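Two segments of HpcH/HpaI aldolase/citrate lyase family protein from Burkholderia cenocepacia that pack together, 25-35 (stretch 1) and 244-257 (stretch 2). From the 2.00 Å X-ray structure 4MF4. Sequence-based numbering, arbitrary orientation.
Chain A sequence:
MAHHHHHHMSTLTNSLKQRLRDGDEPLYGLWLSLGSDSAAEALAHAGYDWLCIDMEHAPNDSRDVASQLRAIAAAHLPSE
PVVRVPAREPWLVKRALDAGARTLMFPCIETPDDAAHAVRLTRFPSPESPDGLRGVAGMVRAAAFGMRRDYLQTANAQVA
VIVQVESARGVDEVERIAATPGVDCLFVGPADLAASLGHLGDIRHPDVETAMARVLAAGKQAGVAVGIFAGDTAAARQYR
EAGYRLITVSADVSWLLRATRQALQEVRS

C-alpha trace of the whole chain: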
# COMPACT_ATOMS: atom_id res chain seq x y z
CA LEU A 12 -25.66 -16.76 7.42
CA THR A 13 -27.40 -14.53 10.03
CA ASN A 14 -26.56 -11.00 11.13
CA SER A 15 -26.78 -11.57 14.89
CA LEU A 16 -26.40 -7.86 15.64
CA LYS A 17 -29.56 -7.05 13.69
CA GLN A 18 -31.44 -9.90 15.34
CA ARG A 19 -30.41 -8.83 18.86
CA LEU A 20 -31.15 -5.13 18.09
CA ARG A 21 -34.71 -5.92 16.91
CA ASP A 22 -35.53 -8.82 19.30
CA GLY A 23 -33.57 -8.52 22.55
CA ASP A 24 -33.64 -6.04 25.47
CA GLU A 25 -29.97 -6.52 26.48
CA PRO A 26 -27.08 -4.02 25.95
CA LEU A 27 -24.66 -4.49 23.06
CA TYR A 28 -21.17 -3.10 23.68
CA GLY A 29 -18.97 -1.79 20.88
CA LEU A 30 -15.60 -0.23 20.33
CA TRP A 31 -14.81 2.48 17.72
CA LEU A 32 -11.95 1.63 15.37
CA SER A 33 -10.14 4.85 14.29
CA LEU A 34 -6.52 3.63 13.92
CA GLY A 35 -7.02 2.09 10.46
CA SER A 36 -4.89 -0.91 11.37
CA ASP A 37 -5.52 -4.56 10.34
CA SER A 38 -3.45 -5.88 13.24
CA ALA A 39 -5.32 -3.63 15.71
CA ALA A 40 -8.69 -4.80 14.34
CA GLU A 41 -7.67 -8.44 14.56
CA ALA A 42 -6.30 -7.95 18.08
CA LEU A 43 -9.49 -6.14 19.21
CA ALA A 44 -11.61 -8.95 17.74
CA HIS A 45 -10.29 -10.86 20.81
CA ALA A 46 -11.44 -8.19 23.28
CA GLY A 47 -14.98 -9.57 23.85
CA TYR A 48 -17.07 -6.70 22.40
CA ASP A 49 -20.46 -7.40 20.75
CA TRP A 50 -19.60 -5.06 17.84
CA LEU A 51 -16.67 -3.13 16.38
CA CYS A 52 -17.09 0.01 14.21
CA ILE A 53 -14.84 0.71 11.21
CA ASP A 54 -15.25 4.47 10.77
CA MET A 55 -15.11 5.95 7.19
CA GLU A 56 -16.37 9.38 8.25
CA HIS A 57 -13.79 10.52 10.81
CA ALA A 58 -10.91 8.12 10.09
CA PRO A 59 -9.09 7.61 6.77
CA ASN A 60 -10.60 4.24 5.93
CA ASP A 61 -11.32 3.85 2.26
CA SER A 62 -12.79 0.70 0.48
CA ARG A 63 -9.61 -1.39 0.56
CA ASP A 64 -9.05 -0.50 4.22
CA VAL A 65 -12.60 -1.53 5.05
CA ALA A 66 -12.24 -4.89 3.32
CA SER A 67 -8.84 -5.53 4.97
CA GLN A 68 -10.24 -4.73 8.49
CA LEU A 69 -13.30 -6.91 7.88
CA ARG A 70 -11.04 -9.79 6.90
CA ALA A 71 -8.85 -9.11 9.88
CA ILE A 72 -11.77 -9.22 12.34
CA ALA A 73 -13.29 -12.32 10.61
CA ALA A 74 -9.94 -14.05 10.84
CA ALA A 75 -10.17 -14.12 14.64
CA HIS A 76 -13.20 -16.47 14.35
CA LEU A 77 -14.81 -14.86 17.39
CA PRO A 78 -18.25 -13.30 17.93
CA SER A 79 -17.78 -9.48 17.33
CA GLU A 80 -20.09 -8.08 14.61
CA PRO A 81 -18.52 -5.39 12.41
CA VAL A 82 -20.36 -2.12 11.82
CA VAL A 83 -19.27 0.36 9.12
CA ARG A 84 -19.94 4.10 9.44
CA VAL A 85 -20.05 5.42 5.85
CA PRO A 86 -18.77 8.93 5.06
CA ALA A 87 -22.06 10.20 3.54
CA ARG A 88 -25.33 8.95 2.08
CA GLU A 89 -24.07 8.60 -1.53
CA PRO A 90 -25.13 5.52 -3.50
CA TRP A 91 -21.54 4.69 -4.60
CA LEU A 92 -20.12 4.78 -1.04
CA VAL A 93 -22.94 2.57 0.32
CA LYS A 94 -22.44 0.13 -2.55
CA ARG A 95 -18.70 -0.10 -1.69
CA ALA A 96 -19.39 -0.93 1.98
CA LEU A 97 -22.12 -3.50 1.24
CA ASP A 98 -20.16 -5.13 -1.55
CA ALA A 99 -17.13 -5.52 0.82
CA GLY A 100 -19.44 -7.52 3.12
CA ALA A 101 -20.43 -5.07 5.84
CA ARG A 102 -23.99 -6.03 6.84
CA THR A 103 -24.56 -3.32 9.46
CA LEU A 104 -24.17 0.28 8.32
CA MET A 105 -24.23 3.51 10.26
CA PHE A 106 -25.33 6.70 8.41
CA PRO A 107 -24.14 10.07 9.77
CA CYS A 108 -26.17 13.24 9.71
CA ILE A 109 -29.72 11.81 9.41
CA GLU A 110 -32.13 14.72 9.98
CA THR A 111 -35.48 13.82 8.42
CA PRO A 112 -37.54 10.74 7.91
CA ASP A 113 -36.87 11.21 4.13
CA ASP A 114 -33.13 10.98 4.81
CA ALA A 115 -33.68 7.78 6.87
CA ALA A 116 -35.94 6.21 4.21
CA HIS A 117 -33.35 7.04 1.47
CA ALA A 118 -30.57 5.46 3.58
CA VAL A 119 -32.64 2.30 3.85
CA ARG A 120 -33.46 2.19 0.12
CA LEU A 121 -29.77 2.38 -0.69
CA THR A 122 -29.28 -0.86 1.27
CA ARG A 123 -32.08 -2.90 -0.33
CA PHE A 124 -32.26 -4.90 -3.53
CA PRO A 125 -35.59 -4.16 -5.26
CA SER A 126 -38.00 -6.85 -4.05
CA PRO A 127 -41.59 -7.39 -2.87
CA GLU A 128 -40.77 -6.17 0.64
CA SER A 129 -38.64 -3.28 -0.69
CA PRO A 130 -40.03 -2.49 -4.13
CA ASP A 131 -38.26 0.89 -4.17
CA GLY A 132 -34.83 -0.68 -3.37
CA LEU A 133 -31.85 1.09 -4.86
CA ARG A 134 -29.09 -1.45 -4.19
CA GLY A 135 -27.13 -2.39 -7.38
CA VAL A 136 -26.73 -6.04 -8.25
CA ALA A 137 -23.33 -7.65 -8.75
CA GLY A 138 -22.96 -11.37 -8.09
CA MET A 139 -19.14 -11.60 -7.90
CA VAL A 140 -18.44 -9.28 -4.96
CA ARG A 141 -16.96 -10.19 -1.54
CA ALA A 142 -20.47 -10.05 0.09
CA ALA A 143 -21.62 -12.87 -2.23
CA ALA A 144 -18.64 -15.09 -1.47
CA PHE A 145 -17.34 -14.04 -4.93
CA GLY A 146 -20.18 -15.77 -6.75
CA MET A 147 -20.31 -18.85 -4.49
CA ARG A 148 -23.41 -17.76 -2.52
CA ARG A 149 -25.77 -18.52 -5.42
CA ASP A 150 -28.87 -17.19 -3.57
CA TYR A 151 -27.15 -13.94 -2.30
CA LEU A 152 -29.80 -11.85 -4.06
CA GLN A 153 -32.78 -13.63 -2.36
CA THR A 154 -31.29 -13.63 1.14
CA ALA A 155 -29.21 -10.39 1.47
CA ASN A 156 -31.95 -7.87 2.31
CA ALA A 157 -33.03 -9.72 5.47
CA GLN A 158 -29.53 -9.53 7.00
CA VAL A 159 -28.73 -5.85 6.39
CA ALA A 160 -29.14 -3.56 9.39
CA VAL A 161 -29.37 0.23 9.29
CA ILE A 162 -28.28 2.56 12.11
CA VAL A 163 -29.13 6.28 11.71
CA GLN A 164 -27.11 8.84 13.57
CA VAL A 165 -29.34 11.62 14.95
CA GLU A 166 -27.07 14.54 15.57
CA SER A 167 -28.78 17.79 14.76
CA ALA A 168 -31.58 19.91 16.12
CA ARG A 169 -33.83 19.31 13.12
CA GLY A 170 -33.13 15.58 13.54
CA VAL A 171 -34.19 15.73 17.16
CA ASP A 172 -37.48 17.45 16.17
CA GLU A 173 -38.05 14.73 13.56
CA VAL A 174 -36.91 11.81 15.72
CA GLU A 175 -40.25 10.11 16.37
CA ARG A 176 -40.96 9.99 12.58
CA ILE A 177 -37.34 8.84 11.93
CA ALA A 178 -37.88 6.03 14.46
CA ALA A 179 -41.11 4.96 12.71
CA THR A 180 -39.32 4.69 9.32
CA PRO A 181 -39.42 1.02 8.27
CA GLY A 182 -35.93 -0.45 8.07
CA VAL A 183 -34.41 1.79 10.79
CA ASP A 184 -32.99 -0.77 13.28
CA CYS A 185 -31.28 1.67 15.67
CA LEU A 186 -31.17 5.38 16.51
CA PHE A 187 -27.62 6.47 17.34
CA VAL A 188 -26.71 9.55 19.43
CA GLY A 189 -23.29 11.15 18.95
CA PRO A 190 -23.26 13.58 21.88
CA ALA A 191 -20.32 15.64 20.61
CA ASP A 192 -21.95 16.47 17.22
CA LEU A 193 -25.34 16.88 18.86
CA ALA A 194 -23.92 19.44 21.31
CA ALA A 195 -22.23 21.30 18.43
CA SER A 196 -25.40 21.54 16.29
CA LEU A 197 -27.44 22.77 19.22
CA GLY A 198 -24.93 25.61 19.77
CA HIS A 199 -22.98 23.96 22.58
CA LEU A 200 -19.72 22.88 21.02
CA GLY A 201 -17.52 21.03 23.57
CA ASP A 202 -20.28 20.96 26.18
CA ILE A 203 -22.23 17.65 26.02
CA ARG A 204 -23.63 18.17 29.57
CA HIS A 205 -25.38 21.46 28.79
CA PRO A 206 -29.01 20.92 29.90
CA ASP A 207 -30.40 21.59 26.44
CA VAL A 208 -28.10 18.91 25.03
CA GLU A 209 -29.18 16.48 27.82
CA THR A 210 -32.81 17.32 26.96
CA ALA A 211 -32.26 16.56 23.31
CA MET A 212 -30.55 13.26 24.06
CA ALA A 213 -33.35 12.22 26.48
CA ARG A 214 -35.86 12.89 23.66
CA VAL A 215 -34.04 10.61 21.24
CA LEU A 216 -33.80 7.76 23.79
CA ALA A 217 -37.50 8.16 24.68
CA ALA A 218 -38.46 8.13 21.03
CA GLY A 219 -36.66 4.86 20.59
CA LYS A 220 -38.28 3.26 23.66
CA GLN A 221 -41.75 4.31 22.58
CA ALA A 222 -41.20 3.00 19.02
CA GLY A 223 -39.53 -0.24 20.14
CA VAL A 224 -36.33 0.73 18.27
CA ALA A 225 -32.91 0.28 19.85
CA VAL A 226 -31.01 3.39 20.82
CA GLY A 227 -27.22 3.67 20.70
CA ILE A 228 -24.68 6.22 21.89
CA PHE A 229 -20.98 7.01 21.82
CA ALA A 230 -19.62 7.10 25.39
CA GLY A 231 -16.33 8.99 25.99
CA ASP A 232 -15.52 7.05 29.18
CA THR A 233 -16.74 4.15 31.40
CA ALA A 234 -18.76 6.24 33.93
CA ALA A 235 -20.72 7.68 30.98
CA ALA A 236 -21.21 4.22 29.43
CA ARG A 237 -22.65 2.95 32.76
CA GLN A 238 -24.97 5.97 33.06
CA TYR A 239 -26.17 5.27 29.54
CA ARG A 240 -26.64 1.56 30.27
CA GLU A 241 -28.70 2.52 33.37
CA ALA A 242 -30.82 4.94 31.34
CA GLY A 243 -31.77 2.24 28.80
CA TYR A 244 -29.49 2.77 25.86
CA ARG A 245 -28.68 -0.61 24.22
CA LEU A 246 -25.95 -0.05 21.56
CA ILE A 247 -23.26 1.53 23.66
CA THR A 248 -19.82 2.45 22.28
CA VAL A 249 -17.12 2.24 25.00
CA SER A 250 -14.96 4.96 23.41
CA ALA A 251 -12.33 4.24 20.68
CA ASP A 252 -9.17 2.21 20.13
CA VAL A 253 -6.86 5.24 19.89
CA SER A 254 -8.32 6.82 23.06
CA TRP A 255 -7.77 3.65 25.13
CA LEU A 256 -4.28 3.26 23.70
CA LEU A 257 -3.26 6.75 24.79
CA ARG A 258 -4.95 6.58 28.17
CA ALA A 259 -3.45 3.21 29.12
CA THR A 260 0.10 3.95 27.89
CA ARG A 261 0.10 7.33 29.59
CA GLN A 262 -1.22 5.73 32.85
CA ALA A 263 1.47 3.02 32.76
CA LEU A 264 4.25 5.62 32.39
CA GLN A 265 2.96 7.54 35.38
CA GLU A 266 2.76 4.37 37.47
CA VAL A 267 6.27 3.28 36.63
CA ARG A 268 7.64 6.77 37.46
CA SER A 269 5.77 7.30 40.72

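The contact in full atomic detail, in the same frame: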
# COMPACT_ATOMS: atom_id res chain seq x y z
N GLU A 25 -31.28 -6.62 25.85
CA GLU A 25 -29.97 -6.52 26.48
C GLU A 25 -29.05 -5.46 25.79
O GLU A 25 -29.20 -5.22 24.61
CB GLU A 25 -29.26 -7.90 26.48
CG GLU A 25 -28.50 -8.31 25.20
CD GLU A 25 -29.39 -8.78 24.03
OE1 GLU A 25 -30.55 -8.33 23.91
OE2 GLU A 25 -28.92 -9.60 23.20
N PRO A 26 -28.06 -4.91 26.52
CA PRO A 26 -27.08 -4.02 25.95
C PRO A 26 -26.11 -4.72 25.00
O PRO A 26 -25.77 -5.90 25.22
CB PRO A 26 -26.29 -3.51 27.17
CG PRO A 26 -27.06 -3.97 28.37
CD PRO A 26 -27.74 -5.22 27.92
N LEU A 27 -25.65 -3.99 23.99
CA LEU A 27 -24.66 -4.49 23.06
C LEU A 27 -23.49 -3.52 23.01
O LEU A 27 -23.64 -2.37 22.59
CB LEU A 27 -25.31 -4.66 21.69
CG LEU A 27 -26.54 -5.56 21.65
CD1 LEU A 27 -27.31 -5.41 20.35
CD2 LEU A 27 -26.09 -7.01 21.79
N TYR A 28 -22.32 -3.97 23.45
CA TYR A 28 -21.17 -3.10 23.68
C TYR A 28 -20.20 -3.13 22.50
O TYR A 28 -19.84 -4.20 21.98
CB TYR A 28 -20.46 -3.47 24.98
CG TYR A 28 -21.34 -3.34 26.20
CD1 TYR A 28 -21.65 -2.09 26.70
CD2 TYR A 28 -21.85 -4.46 26.84
CE1 TYR A 28 -22.47 -1.94 27.81
CE2 TYR A 28 -22.67 -4.34 27.98
CZ TYR A 28 -22.98 -3.07 28.45
OH TYR A 28 -23.81 -2.89 29.54
N GLY A 29 -19.76 -1.94 22.09
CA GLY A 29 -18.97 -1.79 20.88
C GLY A 29 -17.72 -1.00 21.17
O GLY A 29 -17.59 -0.36 22.22
N LEU A 30 -16.79 -1.05 20.24
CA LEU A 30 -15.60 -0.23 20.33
C LEU A 30 -15.45 0.44 18.95
O LEU A 30 -15.71 -0.21 17.95
CB LEU A 30 -14.44 -1.18 20.60
CG LEU A 30 -13.09 -0.65 21.03
CD1 LEU A 30 -13.17 0.10 22.39
CD2 LEU A 30 -12.11 -1.83 21.09
N TRP A 31 -15.09 1.73 18.92
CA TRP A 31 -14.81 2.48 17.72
C TRP A 31 -13.39 2.19 17.24
O TRP A 31 -12.44 2.22 18.06
CB TRP A 31 -14.88 3.99 18.01
CG TRP A 31 -15.47 4.77 16.93
CD1 TRP A 31 -14.83 5.64 16.10
CD2 TRP A 31 -16.85 4.79 16.57
NE1 TRP A 31 -15.75 6.18 15.22
CE2 TRP A 31 -16.99 5.66 15.49
CE3 TRP A 31 -17.99 4.12 17.04
CZ2 TRP A 31 -18.21 5.92 14.89
CZ3 TRP A 31 -19.20 4.37 16.43
CH2 TRP A 31 -19.31 5.25 15.37
N LEU A 32 -13.25 1.88 15.95
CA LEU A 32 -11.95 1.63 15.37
C LEU A 32 -11.57 2.79 14.45
O LEU A 32 -12.06 2.88 13.33
CB LEU A 32 -11.91 0.32 14.59
CG LEU A 32 -12.38 -0.95 15.30
CD1 LEU A 32 -12.27 -2.12 14.34
CD2 LEU A 32 -11.59 -1.21 16.57
N SER A 33 -10.69 3.65 14.97
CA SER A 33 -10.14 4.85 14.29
C SER A 33 -8.71 4.68 13.74
O SER A 33 -8.29 5.45 12.86
CB SER A 33 -10.08 6.02 15.27
OG SER A 33 -11.36 6.27 15.85
N LEU A 34 -7.94 3.71 14.24
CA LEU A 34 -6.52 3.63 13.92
C LEU A 34 -6.25 3.16 12.49
O LEU A 34 -5.15 3.41 11.96
CB LEU A 34 -5.76 2.73 14.92
CG LEU A 34 -5.57 3.19 16.37
CD1 LEU A 34 -5.10 1.98 17.21
CD2 LEU A 34 -4.57 4.34 16.39
N GLY A 35 -7.21 2.53 11.84
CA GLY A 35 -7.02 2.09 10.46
C GLY A 35 -6.06 0.94 10.25
O GLY A 35 -5.46 0.80 9.18
N TYR A 244 -30.16 2.94 27.11
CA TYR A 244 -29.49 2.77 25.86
C TYR A 244 -29.03 1.31 25.73
O TYR A 244 -28.56 0.71 26.71
CB TYR A 244 -28.25 3.66 25.78
CG TYR A 244 -28.54 5.13 25.65
CD1 TYR A 244 -28.69 5.75 24.38
CD2 TYR A 244 -28.67 5.92 26.79
CE1 TYR A 244 -28.98 7.12 24.28
CE2 TYR A 244 -28.93 7.27 26.69
CZ TYR A 244 -29.09 7.86 25.44
OH TYR A 244 -29.33 9.21 25.39
N ARG A 245 -29.11 0.77 24.52
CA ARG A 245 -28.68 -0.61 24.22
C ARG A 245 -27.34 -0.72 23.43
O ARG A 245 -26.40 -1.46 23.85
CB ARG A 245 -29.79 -1.33 23.53
CG ARG A 245 -30.96 -1.58 24.49
CD ARG A 245 -31.98 -2.47 23.87
NE ARG A 245 -31.35 -3.77 23.63
CZ ARG A 245 -31.55 -4.52 22.55
NH1 ARG A 245 -32.36 -4.11 21.58
NH2 ARG A 245 -30.91 -5.66 22.44
N LEU A 246 -27.18 0.05 22.36
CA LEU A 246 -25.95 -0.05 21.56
C LEU A 246 -24.95 0.99 22.01
O LEU A 246 -24.93 2.15 21.52
CB LEU A 246 -26.27 0.10 20.08
CG LEU A 246 -25.14 -0.24 19.13
CD1 LEU A 246 -25.17 -1.73 18.78
CD2 LEU A 246 -25.20 0.57 17.88
N ILE A 247 -24.10 0.59 22.96
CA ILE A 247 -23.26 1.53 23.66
C ILE A 247 -21.81 1.35 23.22
O ILE A 247 -21.27 0.25 23.33
CB ILE A 247 -23.36 1.32 25.18
CG1 ILE A 247 -24.78 1.60 25.64
CG2 ILE A 247 -22.39 2.25 25.88
CD1 ILE A 247 -25.04 1.32 27.11
N THR A 248 -21.21 2.43 22.71
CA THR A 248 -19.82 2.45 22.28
C THR A 248 -18.98 2.85 23.48
O THR A 248 -19.17 3.92 24.01
CB THR A 248 -19.54 3.51 21.19
OG1 THR A 248 -20.54 3.53 20.17
CG2 THR A 248 -18.22 3.27 20.52
N VAL A 249 -18.04 1.98 23.88
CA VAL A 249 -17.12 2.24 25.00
C VAL A 249 -15.85 2.91 24.45
O VAL A 249 -14.77 2.30 24.40
CB VAL A 249 -16.80 0.95 25.81
CG1 VAL A 249 -16.08 1.28 27.10
CG2 VAL A 249 -18.03 0.14 26.16
N SER A 250 -16.02 4.15 24.00
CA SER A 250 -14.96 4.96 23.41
C SER A 250 -14.31 4.30 22.18
O SER A 250 -14.97 3.58 21.44
CB SER A 250 -13.95 5.36 24.49
OG SER A 250 -13.06 6.39 24.08
N ALA A 251 -13.02 4.54 21.96
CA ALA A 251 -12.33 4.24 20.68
C ALA A 251 -10.96 3.67 20.99
O ALA A 251 -10.35 3.96 22.07
CB ALA A 251 -12.18 5.53 19.86
N ASP A 252 -10.49 2.86 20.04
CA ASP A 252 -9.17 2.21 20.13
C ASP A 252 -8.06 3.21 20.45
O ASP A 252 -7.30 2.99 21.40
CB ASP A 252 -8.84 1.43 18.83
CG ASP A 252 -8.93 2.28 17.56
OD1 ASP A 252 -9.28 3.49 17.58
OD2 ASP A 252 -8.62 1.71 16.49
N VAL A 253 -7.99 4.32 19.72
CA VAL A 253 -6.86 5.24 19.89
C VAL A 253 -6.93 5.92 21.26
O VAL A 253 -5.89 6.22 21.85
CB VAL A 253 -6.79 6.30 18.77
CG1 VAL A 253 -8.00 7.22 18.75
CG2 VAL A 253 -5.54 7.13 18.89
N SER A 254 -8.14 6.20 21.75
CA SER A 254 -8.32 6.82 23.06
C SER A 254 -7.85 5.89 24.19
O SER A 254 -7.15 6.30 25.14
CB SER A 254 -9.79 7.20 23.24
OG SER A 254 -10.20 8.06 22.17
N TRP A 255 -8.23 4.62 24.11
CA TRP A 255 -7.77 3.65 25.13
C TRP A 255 -6.26 3.44 25.09
O TRP A 255 -5.64 3.34 26.16
CB TRP A 255 -8.47 2.30 24.97
CG TRP A 255 -9.94 2.42 25.39
CD1 TRP A 255 -11.04 2.23 24.61
CD2 TRP A 255 -10.43 2.71 26.70
NE1 TRP A 255 -12.18 2.43 25.34
CE2 TRP A 255 -11.84 2.74 26.62
CE3 TRP A 255 -9.81 3.02 27.92
CZ2 TRP A 255 -12.64 3.02 27.70
CZ3 TRP A 255 -10.62 3.27 29.02
CH2 TRP A 255 -12.02 3.30 28.89
N LEU A 256 -5.71 3.41 23.88
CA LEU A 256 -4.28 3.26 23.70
C LEU A 256 -3.48 4.37 24.36
O LEU A 256 -2.50 4.10 25.07
CB LEU A 256 -3.94 3.21 22.19
CG LEU A 256 -2.47 3.13 21.81
CD1 LEU A 256 -1.80 1.90 22.37
CD2 LEU A 256 -2.31 3.15 20.31
N LEU A 257 -3.90 5.61 24.15
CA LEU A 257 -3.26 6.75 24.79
C LEU A 257 -3.47 6.74 26.30
O LEU A 257 -2.52 6.92 27.08
CB LEU A 257 -3.80 8.06 24.20
CG LEU A 257 -3.12 8.42 22.90
CD1 LEU A 257 -3.94 9.39 22.08
CD2 LEU A 257 -1.70 8.95 23.15

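The contact opens with a charged pair, where Arg-245 meets Glu-25. Glu-25 OE1 sits 3.1 Å from Arg-245 NH2, a salt bridge, and Glu-25 O accepts hydrogen bonds from both Arg-245 NE and Arg-245 NH2, each at 2.8 Å; the carbonyl lies near the guanidinium plane, which lets two N-H groups converge on it.

From there a parallel ladder runs along strands 27-32 and 246-251. Leu-27 N donates to Arg-245 O (2.6 Å, 171°), Ile-247 N to Leu-27 O (3.0 Å), Gly-29 N to Ile-247 O (2.9 Å) and Val-249 N to Gly-29 O (2.9 Å). A bulge then shifts the register by one: Trp-31 N donates to Ser-250 O (3.1 Å), and the residue Trp-31 is bridged to Ala-251, while Asp-252 N reaches Trp-31 O (2.9 Å).

Beyond the ladder, the Asp-252 carboxylate takes over as acceptor, OD1 from Ser-33 N at 3.0 Å and OD2 from Leu-34 N at 3.1 Å, so the first helical residue secures the loop after strand 27-32.

Packing fills the flanks. Tyr-28 CD1 lies 4.1 Å from Ile-247 CB; on the opposite sheet face, Trp-31 CB meets Ala-251 CB at 3.6 Å. Leu-30 CD1 approaches Trp-255 CD1 (3.7 Å), and Leu-34 CD2 rests against Val-253 CB (3.8 Å).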